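Local atomic coordinates of glucosamine kinase (Streptacidiphilus jiangxiensis, PDB entry 6HWL), a protein that phosphorylates D-glucosamine to D-glucosamine 6-phosphate with ATP and magnesium, and acts to a lesser extent on glucose. Residues 341-346 against 374-379; 204-209 against 363-368; 293-298 against 390-395. One frame throughout, in Å; residues are numbered along the deposited sequence.

Contact 1: 341-346 against 374-379; sequences GMTASL and RSFLDA
The carbonyl oxygen of Met342 takes the helical bond from Leu346 N at 2.8 Å. Ser345 OG also approaches Met342 O, but Ser345 has two conformers, so this second grip is less certain. The ring of Phe376 carries the contact, lying against Met342, Thr343 and Leu346. It extends from helix 362-386 with CG anti to the backbone N (chi1 -180°), which sends it at the facing helix. Met342 CG lies near the far part of the ring, 3.5 Å from Phe376 CE2, before its bent chain turns away. On the same side of the ring plane Thr343 CG2 lies 3.6 Å from Phe376 CD1. At chi1 56° the Thr343 hydroxyl is turned back onto its own helix, where Val339 O accepts a bond from it, and only the methyl serves the contact. Leu346 CD1 packs near the root of the ring, 4.2 Å from Phe376 CB. Leu222 and Thr226 of helix 212-233 also touch Phe376. No hydrogen bond crosses between the segments. Their axes approach to 10.4 Å and run at 157°. This is an apolar antiparallel helix pair formed by consecutive helices, within the helical part of the kinase.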
loop_
_atom_site.group_PDB
_atom_site.type_symbol
_atom_site.label_atom_id
_atom_site.label_comp_id
_atom_site.label_asym_id
_atom_site.label_seq_id
_atom_site.Cartn_x
_atom_site.Cartn_y
_atom_site.Cartn_z
ATOM N N GLY A 341 -4.963 4.493 -14.228
ATOM C CA GLY A 341 -5.185 5.055 -15.549
ATOM C C GLY A 341 -3.951 5.731 -16.117
ATOM O O GLY A 341 -3.679 5.636 -17.316
ATOM N N MET A 342 -3.183 6.410 -15.264
ATOM C CA MET A 342 -2.002 7.114 -15.752
ATOM C C MET A 342 -0.824 6.169 -15.953
ATOM O O MET A 342 -0.118 6.267 -16.963
ATOM C CB MET A 342 -1.624 8.246 -14.795
ATOM C CG MET A 342 -0.494 9.121 -15.310
ATOM S SD MET A 342 -0.865 9.879 -16.906
ATOM C CE MET A 342 -2.001 11.177 -16.424
ATOM N N THR A 343 -0.592 5.252 -15.009
ATOM C CA THR A 343 0.503 4.298 -15.167
ATOM C C THR A 343 0.281 3.402 -16.380
ATOM O O THR A 343 1.228 3.083 -17.107
ATOM C CB THR A 343 0.668 3.450 -13.902
ATOM O OG1 THR A 343 -0.567 2.792 -13.593
ATOM C CG2 THR A 343 1.089 4.317 -12.724
ATOM N N ALA A 344 -0.967 2.986 -16.613
ATOM C CA ALA A 344 -1.268 2.218 -17.817
ATOM C C ALA A 344 -1.018 3.046 -19.070
ATOM O O ALA A 344 -0.433 2.553 -20.041
ATOM C CB ALA A 344 -2.712 1.719 -17.782
ATOM N N SER A 345 -1.446 4.312 -19.063
ATOM C CA SER A 345 -1.223 5.167 -20.224
ATOM C C SER A 345 0.263 5.393 -20.472
ATOM O O SER A 345 0.688 5.501 -21.628
ATOM C CB SER A 345 -1.944 6.505 -20.048
ATOM O OG SER A 345 -1.370 7.268 -19.001
ATOM N N LEU A 346 1.067 5.464 -19.407
ATOM C CA LEU A 346 2.510 5.584 -19.582
ATOM C C LEU A 346 3.085 4.332 -20.233
ATOM O O LEU A 346 3.952 4.421 -21.110
ATOM C CB LEU A 346 3.183 5.855 -18.235
ATOM C CG LEU A 346 2.979 7.262 -17.667
ATOM C CD1 LEU A 346 3.510 7.365 -16.246
ATOM C CD2 LEU A 346 3.642 8.294 -18.565
ATOM N N ARG A 374 7.529 3.347 -12.062
ATOM C CA ARG A 374 8.119 3.455 -10.732
ATOM C C ARG A 374 8.356 4.911 -10.353
ATOM O O ARG A 374 8.149 5.298 -9.197
ATOM C CB ARG A 374 9.424 2.661 -10.670
ATOM N N SER A 375 8.792 5.733 -11.311
ATOM C CA SER A 375 8.994 7.151 -11.033
ATOM C C SER A 375 7.676 7.839 -10.700
ATOM O O SER A 375 7.626 8.709 -9.823
ATOM C CB SER A 375 9.669 7.833 -12.223
ATOM O OG SER A 375 10.942 7.269 -12.477
ATOM N N PHE A 376 6.599 7.460 -11.392
ATOM C CA PHE A 376 5.287 8.028 -11.097
ATOM C C PHE A 376 4.838 7.663 -9.689
ATOM O O PHE A 376 4.428 8.530 -8.911
ATOM C CB PHE A 376 4.263 7.549 -12.132
ATOM C CG PHE A 376 2.874 8.086 -11.910
ATOM C CD1 PHE A 376 1.976 7.419 -11.089
ATOM C CD2 PHE A 376 2.465 9.257 -12.527
ATOM C CE1 PHE A 376 0.703 7.916 -10.884
ATOM C CE2 PHE A 376 1.193 9.756 -12.325
ATOM C CZ PHE A 376 0.311 9.086 -11.504
ATOM N N LEU A 377 4.907 6.374 -9.344
ATOM C CA LEU A 377 4.425 5.921 -8.043
ATOM C C LEU A 377 5.236 6.525 -6.902
ATOM O O LEU A 377 4.670 6.944 -5.886
ATOM C CB LEU A 377 4.460 4.395 -7.972
ATOM C CG LEU A 377 3.418 3.649 -8.807
ATOM C CD1 LEU A 377 3.632 2.145 -8.718
ATOM C CD2 LEU A 377 2.017 4.019 -8.351
ATOM N N ASP A 378 6.562 6.572 -7.050
ATOM C CA ASP A 378 7.404 7.137 -5.999
ATOM C C ASP A 378 7.071 8.603 -5.755
ATOM O O ASP A 378 6.875 9.025 -4.610
ATOM C CB ASP A 378 8.881 6.974 -6.361
ATOM C CG ASP A 378 9.342 5.532 -6.290
ATOM O OD1 ASP A 378 8.500 4.651 -6.018
ATOM O OD2 ASP A 378 10.547 5.281 -6.500
ATOM N N ALA A 379 6.994 9.397 -6.825
ATOM C CA ALA A 379 6.661 10.808 -6.667
ATOM C C ALA A 379 5.239 10.988 -6.150
ATOM O O ALA A 379 4.972 11.894 -5.352
ATOM C CB ALA A 379 6.849 11.546 -7.991
#

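Contact 2: 204-209 against 363-368; sequences RLARGE and APVRAW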
loop_
_atom_site.group_PDB
_atom_site.type_symbol
_atom_site.label_atom_id
_atom_site.label_comp_id
_atom_site.label_asym_id
_atom_site.label_seq_id
_atom_site.Cartn_x
_atom_site.Cartn_y
_atom_site.Cartn_z
ATOM N N ARG A 204 12.774 10.624 -28.529
ATOM C CA ARG A 204 14.084 11.245 -28.369
ATOM C C ARG A 204 14.985 10.398 -27.477
ATOM O O ARG A 204 16.196 10.311 -27.710
ATOM C CB ARG A 204 13.932 12.656 -27.803
ATOM C CG ARG A 204 13.211 13.624 -28.733
ATOM C CD ARG A 204 12.899 14.936 -28.029
ATOM N NE ARG A 204 14.111 15.638 -27.615
ATOM C CZ ARG A 204 14.124 16.698 -26.813
ATOM N NH1 ARG A 204 12.988 17.182 -26.327
ATOM N NH2 ARG A 204 15.274 17.274 -26.491
ATOM N N LEU A 205 14.407 9.760 -26.455
ATOM C CA LEU A 205 15.175 8.840 -25.622
ATOM C C LEU A 205 15.679 7.651 -26.430
ATOM O O LEU A 205 16.830 7.226 -26.275
ATOM C CB LEU A 205 14.324 8.359 -24.447
ATOM C CG LEU A 205 14.931 7.234 -23.607
ATOM C CD1 LEU A 205 16.138 7.737 -22.827
ATOM C CD2 LEU A 205 13.896 6.623 -22.676
ATOM N N ALA A 206 14.830 7.107 -27.307
ATOM C CA ALA A 206 15.198 5.910 -28.057
ATOM C C ALA A 206 16.350 6.167 -29.020
ATOM O O ALA A 206 17.138 5.255 -29.294
ATOM C CB ALA A 206 13.984 5.373 -28.815
ATOM N N ARG A 207 16.473 7.387 -29.544
ATOM C CA ARG A 207 17.540 7.712 -30.480
ATOM C C ARG A 207 18.667 8.513 -29.833
ATOM O O ARG A 207 19.472 9.122 -30.544
ATOM C CB ARG A 207 16.979 8.455 -31.695
ATOM C CG ARG A 207 16.303 9.780 -31.397
ATOM C CD ARG A 207 15.930 10.479 -32.698
ATOM N NE ARG A 207 15.299 11.777 -32.479
ATOM C CZ ARG A 207 13.989 11.994 -32.546
ATOM N NH1 ARG A 207 13.163 10.997 -32.830
ATOM N NH2 ARG A 207 13.505 13.210 -32.331
ATOM N N GLY A 208 18.742 8.521 -28.503
ATOM C CA GLY A 208 19.880 9.089 -27.808
ATOM C C GLY A 208 19.853 10.584 -27.592
ATOM O O GLY A 208 20.849 11.138 -27.113
ATOM N N GLU A 209 18.752 11.262 -27.923
ATOM C CA GLU A 209 18.685 12.705 -27.728
ATOM C C GLU A 209 18.392 13.093 -26.286
ATOM O O GLU A 209 18.717 14.215 -25.883
ATOM C CB GLU A 209 17.627 13.315 -28.650
ATOM C CG GLU A 209 18.039 13.363 -30.109
ATOM C CD GLU A 209 16.997 14.027 -30.983
ATOM O OE1 GLU A 209 16.787 13.556 -32.120
ATOM O OE2 GLU A 209 16.384 15.017 -30.532
ATOM N N ALA A 363 14.839 -1.534 -26.643
ATOM C CA ALA A 363 15.399 -1.725 -25.305
ATOM C C ALA A 363 15.286 -0.484 -24.427
ATOM O O ALA A 363 14.777 -0.604 -23.298
ATOM C CB ALA A 363 16.848 -2.214 -25.417
ATOM N N PRO A 364 15.716 0.712 -24.849
ATOM C CA PRO A 364 15.536 1.878 -23.968
ATOM C C PRO A 364 14.078 2.242 -23.745
ATOM O O PRO A 364 13.745 2.780 -22.682
ATOM C CB PRO A 364 16.295 2.995 -24.699
ATOM C CG PRO A 364 16.290 2.580 -26.121
ATOM C CD PRO A 364 16.409 1.086 -26.097
ATOM N N VAL A 365 13.197 1.960 -24.708
ATOM C CA VAL A 365 11.780 2.260 -24.527
ATOM C C VAL A 365 11.166 1.324 -23.491
ATOM O O VAL A 365 10.446 1.761 -22.586
ATOM C CB VAL A 365 11.031 2.174 -25.870
ATOM C CG1 VAL A 365 9.550 2.464 -25.665
ATOM C CG2 VAL A 365 11.635 3.131 -26.882
ATOM N N ARG A 366 11.438 0.023 -23.612
ATOM C CA ARG A 366 10.870 -0.938 -22.673
ATOM C C ARG A 366 11.427 -0.748 -21.267
ATOM O O ARG A 366 10.706 -0.956 -20.285
ATOM C CB ARG A 366 11.114 -2.362 -23.172
ATOM C CG ARG A 366 10.229 -2.726 -24.357
ATOM C CD ARG A 366 10.778 -3.893 -25.154
ATOM N NE ARG A 366 9.957 -4.159 -26.332
ATOM C CZ ARG A 366 10.283 -5.010 -27.298
ATOM N NH1 ARG A 366 11.424 -5.683 -27.235
ATOM N NH2 ARG A 366 9.472 -5.185 -28.332
ATOM N N ALA A 367 12.695 -0.347 -21.148
ATOM C CA ALA A 367 13.220 0.022 -19.838
ATOM C C ALA A 367 12.520 1.264 -19.303
ATOM O O ALA A 367 12.254 1.367 -18.099
ATOM C CB ALA A 367 14.730 0.247 -19.918
ATOM N N TRP A 368 12.208 2.218 -20.184
ATOM C CA TRP A 368 11.499 3.417 -19.755
ATOM C C TRP A 368 10.089 3.097 -19.281
ATOM O O TRP A 368 9.587 3.747 -18.358
ATOM C CB TRP A 368 11.457 4.440 -20.891
ATOM C CG TRP A 368 10.620 5.646 -20.578
ATOM C CD1 TRP A 368 11.044 6.816 -20.017
ATOM C CD2 TRP A 368 9.213 5.797 -20.808
ATOM N NE1 TRP A 368 9.988 7.686 -19.883
ATOM C CE2 TRP A 368 8.854 7.083 -20.361
ATOM C CE3 TRP A 368 8.224 4.969 -21.348
ATOM C CZ2 TRP A 368 7.546 7.563 -20.438
ATOM C CZ3 TRP A 368 6.926 5.445 -21.423
ATOM C CH2 TRP A 368 6.599 6.730 -20.971
#
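Leu205 lies over the first turns of helix 362-386, with its CD2 methyl 3.7 Å from Trp368 CB. The same methyl is 3.8 Å from Pro364 O, the carbonyl that receives the helical bond from Trp368 N. CD2 therefore sits where one turn of that helix meets the root of the indole. Leu205 CG is anti to the backbone N (chi1 171°), which carries the branch across to the neighbouring helix. The leucine and the tryptophan side chain meet at a slant.

Ala206 packs beside it. Its CB touches Val365 CG2 at 3.8 Å, and its CA faces Pro364 CG at 4.0 Å. The small side chain lets the backbones come close: the CA atoms of Ala206 and Pro364 are 5.8 Å apart. Apart from the methyl against Pro364 O, the contacts are between carbons, and no hydrogen bond joins the two segments. The indole nitrogen of Trp368 is satisfied by Ala215 O of helix 212-233. Val353 and Val354 of helix 335-356 pack on Val365.

Just beyond Ala206 the chain leaves the helix. Gly208 N bonds to Leu205 O at 3.2 Å, and Glu209 N bonds to Arg204 O at 2.7 Å. Gly208 has a positive phi of 84°, a region that favours glycine. The contact thus sets the C-terminal turn of helix 194-206 on the N-terminal turns of helix 362-386, and the first helix closes in a Schellman motif with Gly208 as its C-prime residue.

Contact 3: 293-298 against 390-395; sequences PLIDVH and DDLFDD
The segment 293-298 begins as a short strand and runs into the His-Gly-Asp stretch, which resembles the catalytic-loop motif of aminoglycoside phosphotransferase-like kinases. His298 is its first residue, and Asp300, which binds D-glucosamine, closes it. The contact itself is made at the strand end, away from the annotated sites. Here the loop between helices 362-386 and 398-416 packs against Pro293 and Ile295.

Pro293 makes the nearest approach. Its ring points at the loop, and CG lies 3.3 Å from Asp391 O. The same CG is 3.8 Å from Leu392 O, so one ring carbon meets two successive carbonyls. Asp394 CB comes up to the neighbouring ring carbon, 4.5 Å from Pro293 CD.

Two residues on, Ile295 faces the loop as well. Its chain is extended beyond CG1 (chi2 169°), and CD1 reaches to 4.4 Å from Leu392 CB. Leu392 also touches Tyr380 and Leu384 of helix 362-386, and Ala335 of helix 335-356.

Carboxylates of the loop have partners outside the two segments. Asp391 OD2 forms a salt bridge with Arg238, and Asp394 OD2 pairs with Arg396 and bonds to Thr292 OG1. Asp395 OD2 has Arg381 as a partner, and also Arg374 of the second subunit.

No direct hydrogen bond links the two segments. A single water does so instead. It donates to Pro293 O at 2.8 Å and to Leu392 O at 2.8 Å, and the two oxygens subtend about 110° at the water, close to tetrahedral.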
loop_
_atom_site.group_PDB
_atom_site.type_symbol
_atom_site.label_atom_id
_atom_site.label_comp_id
_atom_site.label_asym_id
_atom_site.label_seq_id
_atom_site.Cartn_x
_atom_site.Cartn_y
_atom_site.Cartn_z
ATOM N N PRO A 293 -11.010 3.843 0.787
ATOM C CA PRO A 293 -11.552 5.203 0.678
ATOM C C PRO A 293 -11.943 5.561 -0.748
ATOM O O PRO A 293 -11.234 5.253 -1.707
ATOM C CB PRO A 293 -10.400 6.083 1.176
ATOM C CG PRO A 293 -9.177 5.275 0.907
ATOM C CD PRO A 293 -9.581 3.847 1.145
ATOM N N LEU A 294 -13.090 6.225 -0.872
ATOM C CA LEU A 294 -13.574 6.759 -2.138
ATOM C C LEU A 294 -13.618 8.276 -2.041
ATOM O O LEU A 294 -14.143 8.823 -1.065
ATOM C CB LEU A 294 -14.962 6.211 -2.480
ATOM C CG LEU A 294 -15.152 4.694 -2.422
ATOM C CD1 LEU A 294 -16.586 4.321 -2.766
ATOM C CD2 LEU A 294 -14.177 3.998 -3.352
ATOM N N ILE A 295 -13.066 8.952 -3.048
ATOM C CA ILE A 295 -13.036 10.407 -3.099
ATOM C C ILE A 295 -13.463 10.856 -4.491
ATOM O O ILE A 295 -13.670 10.047 -5.396
ATOM C CB ILE A 295 -11.644 10.983 -2.763
ATOM C CG1 ILE A 295 -10.612 10.506 -3.788
ATOM C CG2 ILE A 295 -11.226 10.606 -1.348
ATOM C CD1 ILE A 295 -9.279 11.215 -3.696
ATOM N N ASP A 296 -13.595 12.171 -4.648
ATOM C CA ASP A 296 -13.740 12.751 -5.975
ATOM C C ASP A 296 -12.455 12.532 -6.761
ATOM O O ASP A 296 -11.362 12.846 -6.280
ATOM C CB ASP A 296 -14.055 14.244 -5.879
ATOM C CG ASP A 296 -15.366 14.523 -5.168
ATOM O OD1 ASP A 296 -16.263 13.657 -5.203
ATOM O OD2 ASP A 296 -15.498 15.615 -4.577
ATOM N N VAL A 297 -12.579 11.978 -7.965
ATOM C CA VAL A 297 -11.426 11.638 -8.784
ATOM C C VAL A 297 -11.566 12.320 -10.141
ATOM O O VAL A 297 -12.600 12.904 -10.468
ATOM C CB VAL A 297 -11.260 10.116 -8.956
ATOM C CG1 VAL A 297 -11.017 9.451 -7.610
ATOM C CG2 VAL A 297 -12.486 9.526 -9.641
ATOM N N HIS A 298 -10.493 12.241 -10.930
ATOM C CA HIS A 298 -10.561 12.706 -12.310
ATOM C C HIS A 298 -11.506 11.832 -13.127
ATOM O O HIS A 298 -12.363 12.341 -13.860
ATOM C CB HIS A 298 -9.164 12.724 -12.930
ATOM C CG HIS A 298 -9.131 13.255 -14.328
ATOM N ND1 HIS A 298 -9.445 12.483 -15.426
ATOM C CD2 HIS A 298 -8.829 14.486 -14.808
ATOM C CE1 HIS A 298 -9.331 13.211 -16.521
ATOM N NE2 HIS A 298 -8.961 14.431 -16.174
ATOM N N ASP A 390 -1.680 10.354 2.761
ATOM C CA ASP A 390 -1.416 8.961 2.413
ATOM C C ASP A 390 -2.671 8.103 2.482
ATOM O O ASP A 390 -2.741 7.069 1.808
ATOM C CB ASP A 390 -0.358 8.373 3.346
ATOM C CG ASP A 390 0.766 9.341 3.638
ATOM O OD1 ASP A 390 0.487 10.430 4.183
ATOM O OD2 ASP A 390 1.928 9.009 3.329
ATOM N N ASP A 391 -3.661 8.519 3.275
ATOM C CA ASP A 391 -4.825 7.687 3.560
ATOM C C ASP A 391 -5.695 7.428 2.336
ATOM O O ASP A 391 -6.424 6.430 2.311
ATOM C CB ASP A 391 -5.662 8.342 4.659
ATOM C CG ASP A 391 -5.559 9.856 4.640
ATOM O OD1 ASP A 391 -4.423 10.374 4.728
ATOM O OD2 ASP A 391 -6.606 10.526 4.522
ATOM N N LEU A 392 -5.642 8.294 1.321
ATOM C CA LEU A 392 -6.558 8.169 0.194
ATOM C C LEU A 392 -6.093 7.169 -0.860
ATOM O O LEU A 392 -6.880 6.829 -1.750
ATOM C CB LEU A 392 -6.788 9.541 -0.452
ATOM C CG LEU A 392 -5.590 10.359 -0.948
ATOM C CD1 LEU A 392 -5.184 9.974 -2.364
ATOM C CD2 LEU A 392 -5.893 11.848 -0.865
ATOM N N PHE A 393 -4.854 6.690 -0.788
ATOM C CA PHE A 393 -4.302 5.781 -1.788
ATOM C C PHE A 393 -4.193 4.383 -1.190
ATOM O O PHE A 393 -3.374 4.145 -0.296
ATOM C CB PHE A 393 -2.945 6.275 -2.283
ATOM C CG PHE A 393 -2.298 5.362 -3.284
ATOM C CD1 PHE A 393 -2.985 4.957 -4.418
ATOM C CD2 PHE A 393 -1.001 4.917 -3.099
ATOM C CE1 PHE A 393 -2.394 4.116 -5.342
ATOM C CE2 PHE A 393 -0.403 4.077 -4.019
ATOM C CZ PHE A 393 -1.101 3.677 -5.144
ATOM N N ASP A 394 -5.020 3.465 -1.687
ATOM C CA ASP A 394 -4.992 2.059 -1.284
ATOM C C ASP A 394 -4.336 1.279 -2.418
ATOM O O ASP A 394 -4.984 0.953 -3.417
ATOM C CB ASP A 394 -6.400 1.553 -0.986
ATOM C CG ASP A 394 -6.412 0.138 -0.428
ATOM O OD1 ASP A 394 -5.334 -0.481 -0.315
ATOM O OD2 ASP A 394 -7.512 -0.357 -0.097
ATOM N N ASP A 395 -3.046 0.975 -2.259
ATOM C CA ASP A 395 -2.290 0.330 -3.326
ATOM C C ASP A 395 -2.662 -1.134 -3.528
ATOM O O ASP A 395 -2.151 -1.756 -4.465
ATOM C CB ASP A 395 -0.787 0.456 -3.059
ATOM C CG ASP A 395 -0.385 -0.056 -1.687
ATOM O OD1 ASP A 395 -1.252 -0.576 -0.954
ATOM O OD2 ASP A 395 0.807 0.070 -1.341
HETATM O O HOH W 1 -9.483 7.181 -2.810
#

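All three contacts involve helix 362-386 or the loop that follows it. Contacts 1 and 2 have centres about 17 Å apart, and they touch where Leu346 O meets Trp368 CZ3 at 3.2 Å. Contact 3 uses the loop after the helix, with its centre about 15 Å from contact 1 and about 32 Å from contact 2. Along the chain the order is 204-209, 293-298, 341-346, 363-368, 374-379 and 390-395. Both segments of contact 1 thus fall between those of contact 3, while contact 2 alternates with both others. Contacts 1 and 2 join helix 362-386 to helices 335-356 and 194-206; contact 3 joins the loop after it to the segment leading to Asp300.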